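PDB 6IO1: aminotransferase, class III from Thermomicrobium roseum, which is a thermostable (S)-enantioselective omega-transaminase that probably passes amino groups between substrates by way of its pyridoxal 5'-phosphate cofactor. Local coordinates for residues G56-W61 with F266-T271; L342-W347 with P427-R432; A355-E360 with K376-L381. All coordinates share one frame; numbering follows the deposited sequence.

Overall arrangement
Contact 1 is buried about 9 Å from the chain centre and brings the Trp61 side chain to about 4 Å from the bound cofactor; its chemistry is polar, one arginine held by a water and by backbone and amide oxygens. Contacts 2 and 3, with centres about 18 and 16 Å from that point, are aliphatic and share helix 346-361. Contact 2 is partly exposed and sits at the helix's first turn; contact 3 is buried and presses the same helix on the sheet holding strand 379-384. The three adjoin: Leu428 of contact 2 packs on Phe266 and Gly267 of contact 1 and on Leu378 of contact 3, while the backbones of Arg268 and Leu378 probably hydrogen-bond.

Contact 1. Residues G56-W61 with F266-T271; sequences GFAGLW and FGRTGT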
loop_
_atom_site.group_PDB
_atom_site.type_symbol
_atom_site.label_atom_id
_atom_site.label_comp_id
_atom_site.label_asym_id
_atom_site.label_seq_id
_atom_site.Cartn_x
_atom_site.Cartn_y
_atom_site.Cartn_z
ATOM N N GLY B 56 -17.020 -10.149 -14.933
ATOM C CA GLY B 56 -18.188 -9.576 -14.283
ATOM C C GLY B 56 -17.892 -8.788 -13.025
ATOM O O GLY B 56 -18.787 -8.098 -12.525
ATOM N N PHE B 57 -16.672 -8.876 -12.503
ATOM C CA PHE B 57 -16.263 -8.133 -11.322
ATOM C C PHE B 57 -15.234 -7.061 -11.649
ATOM O O PHE B 57 -14.764 -6.374 -10.736
ATOM C CB PHE B 57 -15.699 -9.098 -10.269
ATOM C CG PHE B 57 -15.911 -8.658 -8.849
ATOM C CD1 PHE B 57 -17.172 -8.317 -8.390
ATOM C CD2 PHE B 57 -14.846 -8.612 -7.963
ATOM C CE1 PHE B 57 -17.363 -7.923 -7.079
ATOM C CE2 PHE B 57 -15.032 -8.219 -6.652
ATOM C CZ PHE B 57 -16.291 -7.877 -6.211
ATOM N N ALA B 58 -14.897 -6.890 -12.932
ATOM C CA ALA B 58 -13.895 -5.925 -13.389
ATOM C C ALA B 58 -12.615 -6.049 -12.571
ATOM O O ALA B 58 -12.064 -5.065 -12.077
ATOM C CB ALA B 58 -14.434 -4.495 -13.350
ATOM N N GLY B 59 -12.149 -7.283 -12.418
ATOM C CA GLY B 59 -11.035 -7.540 -11.531
ATOM C C GLY B 59 -11.480 -7.456 -10.087
ATOM O O GLY B 59 -12.010 -8.425 -9.536
ATOM N N LEU B 60 -11.268 -6.294 -9.464
ATOM C CA LEU B 60 -11.705 -6.028 -8.094
ATOM C C LEU B 60 -12.376 -4.650 -8.057
ATOM O O LEU B 60 -11.860 -3.707 -7.456
ATOM C CB LEU B 60 -10.533 -6.116 -7.117
ATOM C CG LEU B 60 -9.994 -7.523 -6.856
ATOM C CD1 LEU B 60 -8.833 -7.483 -5.875
ATOM C CD2 LEU B 60 -11.099 -8.433 -6.345
ATOM N N TRP B 61 -13.532 -4.546 -8.714
ATOM C CA TRP B 61 -14.294 -3.303 -8.857
ATOM C C TRP B 61 -13.496 -2.194 -9.539
ATOM O O TRP B 61 -13.854 -1.018 -9.414
ATOM C CB TRP B 61 -14.807 -2.756 -7.512
ATOM C CG TRP B 61 -15.262 -3.728 -6.455
ATOM C CD1 TRP B 61 -14.475 -4.539 -5.689
ATOM C CD2 TRP B 61 -16.606 -3.921 -5.989
ATOM N NE1 TRP B 61 -15.248 -5.250 -4.804
ATOM C CE2 TRP B 61 -16.559 -4.889 -4.967
ATOM C CE3 TRP B 61 -17.846 -3.384 -6.351
ATOM C CZ2 TRP B 61 -17.702 -5.333 -4.305
ATOM C CZ3 TRP B 61 -18.980 -3.826 -5.693
ATOM C CH2 TRP B 61 -18.900 -4.789 -4.681
ATOM N N PHE B 266 -15.045 7.420 -9.700
ATOM C CA PHE B 266 -14.707 7.363 -11.122
ATOM C C PHE B 266 -15.737 6.564 -11.925
ATOM O O PHE B 266 -15.400 5.671 -12.705
ATOM C CB PHE B 266 -13.286 6.830 -11.316
ATOM C CG PHE B 266 -12.240 7.678 -10.647
ATOM C CD1 PHE B 266 -11.697 8.773 -11.299
ATOM C CD2 PHE B 266 -11.821 7.400 -9.356
ATOM C CE1 PHE B 266 -10.744 9.564 -10.683
ATOM C CE2 PHE B 266 -10.870 8.187 -8.735
ATOM C CZ PHE B 266 -10.331 9.270 -9.400
ATOM N N GLY B 267 -17.011 6.903 -11.721
ATOM C CA GLY B 267 -18.077 6.554 -12.639
ATOM C C GLY B 267 -18.896 5.312 -12.348
ATOM O O GLY B 267 -19.820 5.025 -13.117
ATOM N N ARG B 268 -18.615 4.569 -11.275
ATOM C CA ARG B 268 -19.293 3.285 -11.097
ATOM C C ARG B 268 -20.783 3.450 -10.801
ATOM O O ARG B 268 -21.598 2.640 -11.256
ATOM C CB ARG B 268 -18.618 2.467 -9.996
ATOM C CG ARG B 268 -19.195 1.059 -9.869
ATOM C CD ARG B 268 -18.168 0.039 -9.397
ATOM N NE ARG B 268 -17.118 -0.209 -10.382
ATOM C CZ ARG B 268 -17.242 -1.026 -11.425
ATOM N NH1 ARG B 268 -18.380 -1.673 -11.636
ATOM N NH2 ARG B 268 -16.228 -1.190 -12.264
ATOM N N THR B 269 -21.167 4.483 -10.053
ATOM C CA THR B 269 -22.549 4.620 -9.600
ATOM C C THR B 269 -23.461 5.315 -10.605
ATOM O O THR B 269 -24.662 5.441 -10.341
ATOM C CB THR B 269 -22.605 5.379 -8.270
ATOM O OG1 THR B 269 -22.210 6.742 -8.477
ATOM C CG2 THR B 269 -21.687 4.734 -7.245
ATOM N N GLY B 270 -22.937 5.762 -11.741
ATOM C CA GLY B 270 -23.703 6.525 -12.707
ATOM C C GLY B 270 -23.352 7.994 -12.735
ATOM O O GLY B 270 -23.805 8.711 -13.637
ATOM N N THR B 271 -22.564 8.459 -11.771
ATOM C CA THR B 271 -21.944 9.773 -11.782
ATOM C C THR B 271 -20.453 9.566 -11.576
ATOM O O THR B 271 -20.008 8.471 -11.223
ATOM C CB THR B 271 -22.506 10.694 -10.691
ATOM O OG1 THR B 271 -22.333 10.075 -9.412
ATOM C CG2 THR B 271 -23.985 10.967 -10.925
HETATM O O HOH W 1 -14.976 1.446 -9.492
#
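Arg268 alone bridges loop 266-271 to Ala58 and Trp61 of the 56-61 turn. Ahead of it, Phe266 points into other packing, its ring edge-to-face with Phe273. Gly267, at a positive phi of 96° that suits glycine, opens a type I turn closing at Gly270 through a weak backbone bond. Arg268 leaves this turn with CG anti to the backbone N (chi1 -174°), and bends at chi2 and chi3 carry its guanidinium to the 56-61 backbone. There Trp61 CA lies over one face of the group, and Ala58 CB comes in obliquely, 3.9 Å from Arg268 NH2. At the edge, in plane, a water accepts from Arg268 NE at 2.8 Å; the same water is 2.7 Å from Trp61 O, a bond for which other acceptors compete. Arg268 NH2 binds Asn64 OD1 and Arg268 NH1 binds Pro426 O, while Thr269 and Thr271 turn instead to helix 274-278.

The segment held here borders the cofactor site of this class-III aminotransferase. Its turn is closed by a backbone bond from Trp61 N to Phe57 O. Phe57 CZ sits 3.0 Å above the plane of the Trp61 indole, offset toward its rim. The Trp61 side chain comes within about 4 Å of bound 4'-deoxy-4'-aminopyridoxal-5'-phosphate, and the neighbouring Leu60 O accepts from Lys289, a residue of the cofactor pocket. Each guanidinium nitrogen of Arg268 thus has a neutral oxygen acceptor (water, amide or carbonyl), which fixes the rotation of the buried group and probably spreads its charge over several dipoles, and a water links the Trp61 carbonyl to the arginine.

Contact 2. Residues L342-W347 with P427-R432; sequences LAERLW and PLTISR
Leu346 meets Leu428 and Thr429 from a break between two helices, directly after Arg345, whose phi is positive (50°). Arg345 is the C-prime residue of a Schellman motif that ends helix 328-344, with Leu346 N bonded to Leu341 O and a weak bond from Arg345 N to Leu342 O; helix 346-361 starts at once. The opposing segment forms a type I turn, Pro427 to Ile430, leading to Ser431, the N-cap of helix 432-450. Glu434 OE1 takes the Ser431 N-H, the reciprocal bond expected of a capping box. The contact thus joins the junction of helices 328-344 and 346-361 to the lead-in of the C-terminal helix, and Asn349 clamps the turn by bonding both Leu428 O and Ile430 O.

Between the segments the touching is aliphatic. Leu346 and Leu428 side chains, both packed on Leu341, cross at about a right angle, Leu346 CB against Leu428 CD1 at 3.8 Å and against Leu428 CB at 3.9 Å. Glu344 stays at the margin, its carboxylate in a salt bridge with Arg69. Leu346 and Thr429 lie side by side, pointing the same way: with Thr429 CG2 anti to its carbonyl carbon, that methyl rests 3.7 Å from Leu346 CD2.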
loop_
_atom_site.group_PDB
_atom_site.type_symbol
_atom_site.label_atom_id
_atom_site.label_comp_id
_atom_site.label_asym_id
_atom_site.label_seq_id
_atom_site.Cartn_x
_atom_site.Cartn_y
_atom_site.Cartn_z
ATOM N N LEU B 342 -13.557 10.490 -19.148
ATOM C CA LEU B 342 -14.317 11.712 -19.391
ATOM C C LEU B 342 -14.784 11.800 -20.838
ATOM O O LEU B 342 -15.938 12.152 -21.105
ATOM C CB LEU B 342 -13.476 12.934 -19.019
ATOM C CG LEU B 342 -13.031 13.039 -17.559
ATOM C CD1 LEU B 342 -12.078 14.210 -17.372
ATOM C CD2 LEU B 342 -14.229 13.165 -16.631
ATOM N N ALA B 343 -13.894 11.497 -21.792
ATOM C CA ALA B 343 -14.256 11.620 -23.201
ATOM C C ALA B 343 -15.398 10.680 -23.564
ATOM O O ALA B 343 -16.325 11.065 -24.286
ATOM C CB ALA B 343 -13.036 11.349 -24.082
ATOM N N GLU B 344 -15.356 9.447 -23.066
ATOM C CA GLU B 344 -16.410 8.486 -23.346
ATOM C C GLU B 344 -17.579 8.605 -22.381
ATOM O O GLU B 344 -18.599 7.940 -22.586
ATOM C CB GLU B 344 -15.839 7.064 -23.320
ATOM C CG GLU B 344 -14.741 6.845 -24.353
ATOM C CD GLU B 344 -14.243 5.413 -24.401
ATOM O OE1 GLU B 344 -14.795 4.563 -23.672
ATOM O OE2 GLU B 344 -13.298 5.141 -25.170
ATOM N N ARG B 345 -17.458 9.450 -21.358
ATOM C CA ARG B 345 -18.533 9.714 -20.404
ATOM C C ARG B 345 -19.110 8.409 -19.854
ATOM O O ARG B 345 -20.321 8.172 -19.861
ATOM C CB ARG B 345 -19.607 10.587 -21.055
ATOM C CG ARG B 345 -19.092 11.973 -21.453
ATOM C CD ARG B 345 -20.208 12.850 -21.967
ATOM N NE ARG B 345 -20.914 13.444 -20.840
ATOM C CZ ARG B 345 -20.422 14.396 -20.047
ATOM N NH1 ARG B 345 -21.157 14.839 -19.046
ATOM N NH2 ARG B 345 -19.220 14.912 -20.261
ATOM N N LEU B 346 -18.203 7.571 -19.341
ATOM C CA LEU B 346 -18.507 6.181 -18.896
ATOM C C LEU B 346 -19.560 6.158 -17.783
ATOM O O LEU B 346 -20.215 5.110 -17.626
ATOM C CB LEU B 346 -17.213 5.479 -18.474
ATOM C CG LEU B 346 -16.242 5.174 -19.613
ATOM C CD1 LEU B 346 -15.082 4.319 -19.124
ATOM C CD2 LEU B 346 -16.959 4.487 -20.766
ATOM N N TRP B 347 -19.689 7.243 -17.022
ATOM C CA TRP B 347 -20.709 7.268 -15.941
ATOM C C TRP B 347 -22.099 7.068 -16.557
ATOM O O TRP B 347 -22.964 6.484 -15.876
ATOM C CB TRP B 347 -20.620 8.552 -15.105
ATOM C CG TRP B 347 -20.663 9.810 -15.915
ATOM C CD1 TRP B 347 -21.775 10.489 -16.323
ATOM C CD2 TRP B 347 -19.536 10.550 -16.416
ATOM N NE1 TRP B 347 -21.419 11.596 -17.043
ATOM C CE2 TRP B 347 -20.052 11.661 -17.117
ATOM C CE3 TRP B 347 -18.149 10.384 -16.341
ATOM C CZ2 TRP B 347 -19.226 12.597 -17.737
ATOM C CZ3 TRP B 347 -17.334 11.310 -16.955
ATOM C CH2 TRP B 347 -17.867 12.399 -17.642
ATOM N N PRO B 427 -17.109 -3.879 -16.002
ATOM C CA PRO B 427 -16.444 -2.682 -16.532
ATOM C C PRO B 427 -17.490 -1.679 -17.037
ATOM O O PRO B 427 -18.471 -2.093 -17.629
ATOM C CB PRO B 427 -15.616 -3.213 -17.712
ATOM C CG PRO B 427 -15.416 -4.677 -17.394
ATOM C CD PRO B 427 -16.699 -5.095 -16.708
ATOM N N LEU B 428 -17.239 -0.387 -16.805
ATOM C CA LEU B 428 -18.193 0.662 -17.152
ATOM C C LEU B 428 -18.565 0.668 -18.630
ATOM O O LEU B 428 -19.535 1.337 -19.001
ATOM C CB LEU B 428 -17.637 2.034 -16.763
ATOM C CG LEU B 428 -17.109 2.247 -15.341
ATOM C CD1 LEU B 428 -16.904 3.732 -15.070
ATOM C CD2 LEU B 428 -18.032 1.638 -14.296
ATOM N N THR B 429 -17.830 -0.052 -19.474
ATOM C CA THR B 429 -18.078 -0.079 -20.909
ATOM C C THR B 429 -19.025 -1.193 -21.339
ATOM O O THR B 429 -19.236 -1.370 -22.544
ATOM C CB THR B 429 -16.757 -0.221 -21.668
ATOM O OG1 THR B 429 -16.099 -1.427 -21.263
ATOM C CG2 THR B 429 -15.849 0.963 -21.376
ATOM N N ILE B 430 -19.581 -1.954 -20.391
ATOM C CA ILE B 430 -20.355 -3.141 -20.738
ATOM C C ILE B 430 -21.560 -2.758 -21.586
ATOM O O ILE B 430 -22.296 -1.814 -21.277
ATOM C CB ILE B 430 -20.760 -3.907 -19.468
ATOM C CG1 ILE B 430 -21.370 -5.265 -19.831
ATOM C CG2 ILE B 430 -21.715 -3.091 -18.603
ATOM C CD1 ILE B 430 -21.433 -6.231 -18.664
ATOM N N SER B 431 -21.727 -3.464 -22.696
ATOM C CA SER B 431 -22.848 -3.257 -23.595
ATOM C C SER B 431 -24.068 -4.074 -23.180
ATOM O O SER B 431 -24.027 -4.884 -22.244
ATOM C CB SER B 431 -22.457 -3.631 -25.025
ATOM O OG SER B 431 -22.401 -5.041 -25.190
ATOM N N ARG B 432 -25.120 -3.938 -23.993
ATOM C CA ARG B 432 -26.391 -4.694 -23.832
ATOM C C ARG B 432 -26.171 -6.198 -24.067
ATOM O O ARG B 432 -26.706 -6.986 -23.262
ATOM C CB ARG B 432 -27.450 -4.147 -24.795
ATOM C CG ARG B 432 -28.837 -4.742 -24.595
ATOM C CD ARG B 432 -29.871 -4.123 -25.518
ATOM N NE ARG B 432 -31.208 -4.650 -25.288
ATOM C CZ ARG B 432 -32.085 -4.130 -24.437
ATOM N NH1 ARG B 432 -31.766 -3.062 -23.728
ATOM N NH2 ARG B 432 -33.277 -4.681 -24.298
#

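Contact 3. Residues A355-E360 with K376-L381; sequences AYLLQE and KGLMLL
On the same helix as Leu357, which packs on Leu380, the Tyr356 ring carries Glu360 CG on one face, 3.6 Å above the plane and offset toward the rim, while Arg432 approaches its CE1 and Tyr356 OH bonds to Asp436 of helix 432-450. The Gln359 amide is turned flat toward its neighbour: Gln359 NE2 gives a nearly straight bond (174°, 2.8 Å) to Glu360 OE2, which lies in the amide plane and is met nearly along its C-O direction. Tyr356, Gln359 and Glu360 make no contact with 376-381.

The buried side of helix 346-361 packs on the mixed sheet where strands 370-376 and 379-384 form a hairpin, closed by a type II' turn from Lys376 to Met379 with Gly377 at positive phi. Leu357 has CG anti to its carbonyl carbon (chi1 -79°), which sends Leu357 CD1 to 3.9 Å from Leu378 CD2, and the two side chains meet at a slant. Leu380 crosses Leu357 at about a right angle, with Leu380 CD1 also 3.9 Å from Leu357 CD1. Its other methyl, Leu380 CD2, fits against the helix backbone, 3.6 Å from Leu358 N and 4.0 Å from Leu358 CB. An alanine in place of Leu380 lacks both methyls and would probably leave a gap between sheet and helix, with Leu357 freer to turn. Cys435 and Ile439 of helix 432-450 also touch Leu357.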
loop_
_atom_site.group_PDB
_atom_site.type_symbol
_atom_site.label_atom_id
_atom_site.label_comp_id
_atom_site.label_asym_id
_atom_site.label_seq_id
_atom_site.Cartn_x
_atom_site.Cartn_y
_atom_site.Cartn_z
ATOM N N ALA B 355 -28.951 0.159 -14.666
ATOM C CA ALA B 355 -30.407 0.103 -14.614
ATOM C C ALA B 355 -30.929 -1.121 -15.355
ATOM O O ALA B 355 -31.821 -1.822 -14.861
ATOM C CB ALA B 355 -31.006 1.383 -15.197
ATOM N N TYR B 356 -30.368 -1.403 -16.534
ATOM C CA TYR B 356 -30.791 -2.580 -17.288
ATOM C C TYR B 356 -30.483 -3.866 -16.527
ATOM O O TYR B 356 -31.320 -4.777 -16.462
ATOM C CB TYR B 356 -30.113 -2.595 -18.658
ATOM C CG TYR B 356 -30.452 -3.812 -19.487
ATOM C CD1 TYR B 356 -31.709 -3.958 -20.058
ATOM C CD2 TYR B 356 -29.517 -4.817 -19.696
ATOM C CE1 TYR B 356 -32.026 -5.068 -20.816
ATOM C CE2 TYR B 356 -29.824 -5.932 -20.452
ATOM C CZ TYR B 356 -31.079 -6.053 -21.009
ATOM O OH TYR B 356 -31.391 -7.160 -21.763
ATOM N N LEU B 357 -29.281 -3.959 -15.954
ATOM C CA LEU B 357 -28.894 -5.140 -15.194
ATOM C C LEU B 357 -29.783 -5.324 -13.975
ATOM O O LEU B 357 -30.198 -6.445 -13.672
ATOM C CB LEU B 357 -27.427 -5.039 -14.777
ATOM C CG LEU B 357 -26.378 -5.381 -15.837
ATOM C CD1 LEU B 357 -24.990 -4.974 -15.371
ATOM C CD2 LEU B 357 -26.415 -6.860 -16.174
ATOM N N LEU B 358 -30.081 -4.241 -13.256
ATOM C CA LEU B 358 -30.963 -4.342 -12.102
ATOM C C LEU B 358 -32.353 -4.798 -12.519
ATOM O O LEU B 358 -32.935 -5.685 -11.887
ATOM C CB LEU B 358 -31.037 -3.002 -11.374
ATOM C CG LEU B 358 -31.842 -2.985 -10.073
ATOM C CD1 LEU B 358 -31.363 -4.079 -9.133
ATOM C CD2 LEU B 358 -31.758 -1.622 -9.405
ATOM N N GLN B 359 -32.888 -4.222 -13.598
ATOM C CA GLN B 359 -34.219 -4.600 -14.063
ATOM C C GLN B 359 -34.272 -6.076 -14.430
ATOM O O GLN B 359 -35.186 -6.800 -14.019
ATOM C CB GLN B 359 -34.621 -3.734 -15.258
ATOM C CG GLN B 359 -35.734 -4.327 -16.109
ATOM C CD GLN B 359 -36.036 -3.492 -17.338
ATOM O OE1 GLN B 359 -36.471 -2.346 -17.231
ATOM N NE2 GLN B 359 -35.806 -4.064 -18.514
ATOM N N GLU B 360 -33.292 -6.544 -15.205
ATOM C CA GLU B 360 -33.311 -7.937 -15.635
ATOM C C GLU B 360 -33.041 -8.894 -14.475
ATOM O O GLU B 360 -33.703 -9.930 -14.358
ATOM C CB GLU B 360 -32.308 -8.144 -16.769
ATOM C CG GLU B 360 -32.640 -7.355 -18.030
ATOM C CD GLU B 360 -34.057 -7.603 -18.513
ATOM O OE1 GLU B 360 -34.457 -8.782 -18.611
ATOM O OE2 GLU B 360 -34.774 -6.618 -18.789
ATOM N N LYS B 376 -26.715 -0.265 -7.253
ATOM C CA LYS B 376 -26.565 1.147 -7.574
ATOM C C LYS B 376 -25.512 1.264 -8.664
ATOM O O LYS B 376 -24.381 0.798 -8.486
ATOM C CB LYS B 376 -26.167 1.967 -6.346
ATOM C CG LYS B 376 -26.049 3.453 -6.627
ATOM C CD LYS B 376 -27.378 4.040 -7.066
ATOM C CE LYS B 376 -27.244 5.520 -7.377
ATOM N NZ LYS B 376 -28.485 6.074 -7.985
ATOM N N GLY B 377 -25.891 1.854 -9.794
ATOM C CA GLY B 377 -24.966 1.932 -10.910
ATOM C C GLY B 377 -24.583 0.534 -11.341
ATOM O O GLY B 377 -25.436 -0.340 -11.522
ATOM N N LEU B 378 -23.283 0.297 -11.473
ATOM C CA LEU B 378 -22.783 -1.010 -11.871
ATOM C C LEU B 378 -22.473 -1.915 -10.684
ATOM O O LEU B 378 -21.933 -3.009 -10.882
ATOM C CB LEU B 378 -21.547 -0.854 -12.755
ATOM C CG LEU B 378 -21.890 -0.733 -14.240
ATOM C CD1 LEU B 378 -20.635 -0.758 -15.071
ATOM C CD2 LEU B 378 -22.838 -1.844 -14.667
ATOM N N MET B 379 -22.791 -1.488 -9.463
ATOM C CA MET B 379 -22.625 -2.331 -8.284
ATOM C C MET B 379 -23.922 -3.095 -8.050
ATOM O O MET B 379 -24.958 -2.482 -7.782
ATOM C CB MET B 379 -22.273 -1.486 -7.061
ATOM C CG MET B 379 -21.089 -0.556 -7.261
ATOM S SD MET B 379 -20.845 0.567 -5.872
ATOM C CE MET B 379 -20.777 -0.590 -4.507
ATOM N N LEU B 380 -23.879 -4.426 -8.149
ATOM C CA LEU B 380 -25.101 -5.208 -8.019
ATOM C C LEU B 380 -24.857 -6.435 -7.154
ATOM O O LEU B 380 -23.748 -6.973 -7.109
ATOM C CB LEU B 380 -25.646 -5.630 -9.391
ATOM C CG LEU B 380 -26.011 -4.487 -10.342
ATOM C CD1 LEU B 380 -24.997 -4.377 -11.472
ATOM C CD2 LEU B 380 -27.419 -4.656 -10.890
ATOM N N LEU B 381 -25.914 -6.875 -6.469
ATOM C CA LEU B 381 -25.848 -8.046 -5.608
ATOM C C LEU B 381 -27.168 -8.804 -5.650
ATOM O O LEU B 381 -28.251 -8.208 -5.597
ATOM C CB LEU B 381 -25.517 -7.663 -4.159
ATOM C CG LEU B 381 -25.140 -8.813 -3.218
ATOM C CD1 LEU B 381 -24.055 -8.377 -2.259
ATOM C CD2 LEU B 381 -26.345 -9.323 -2.444
#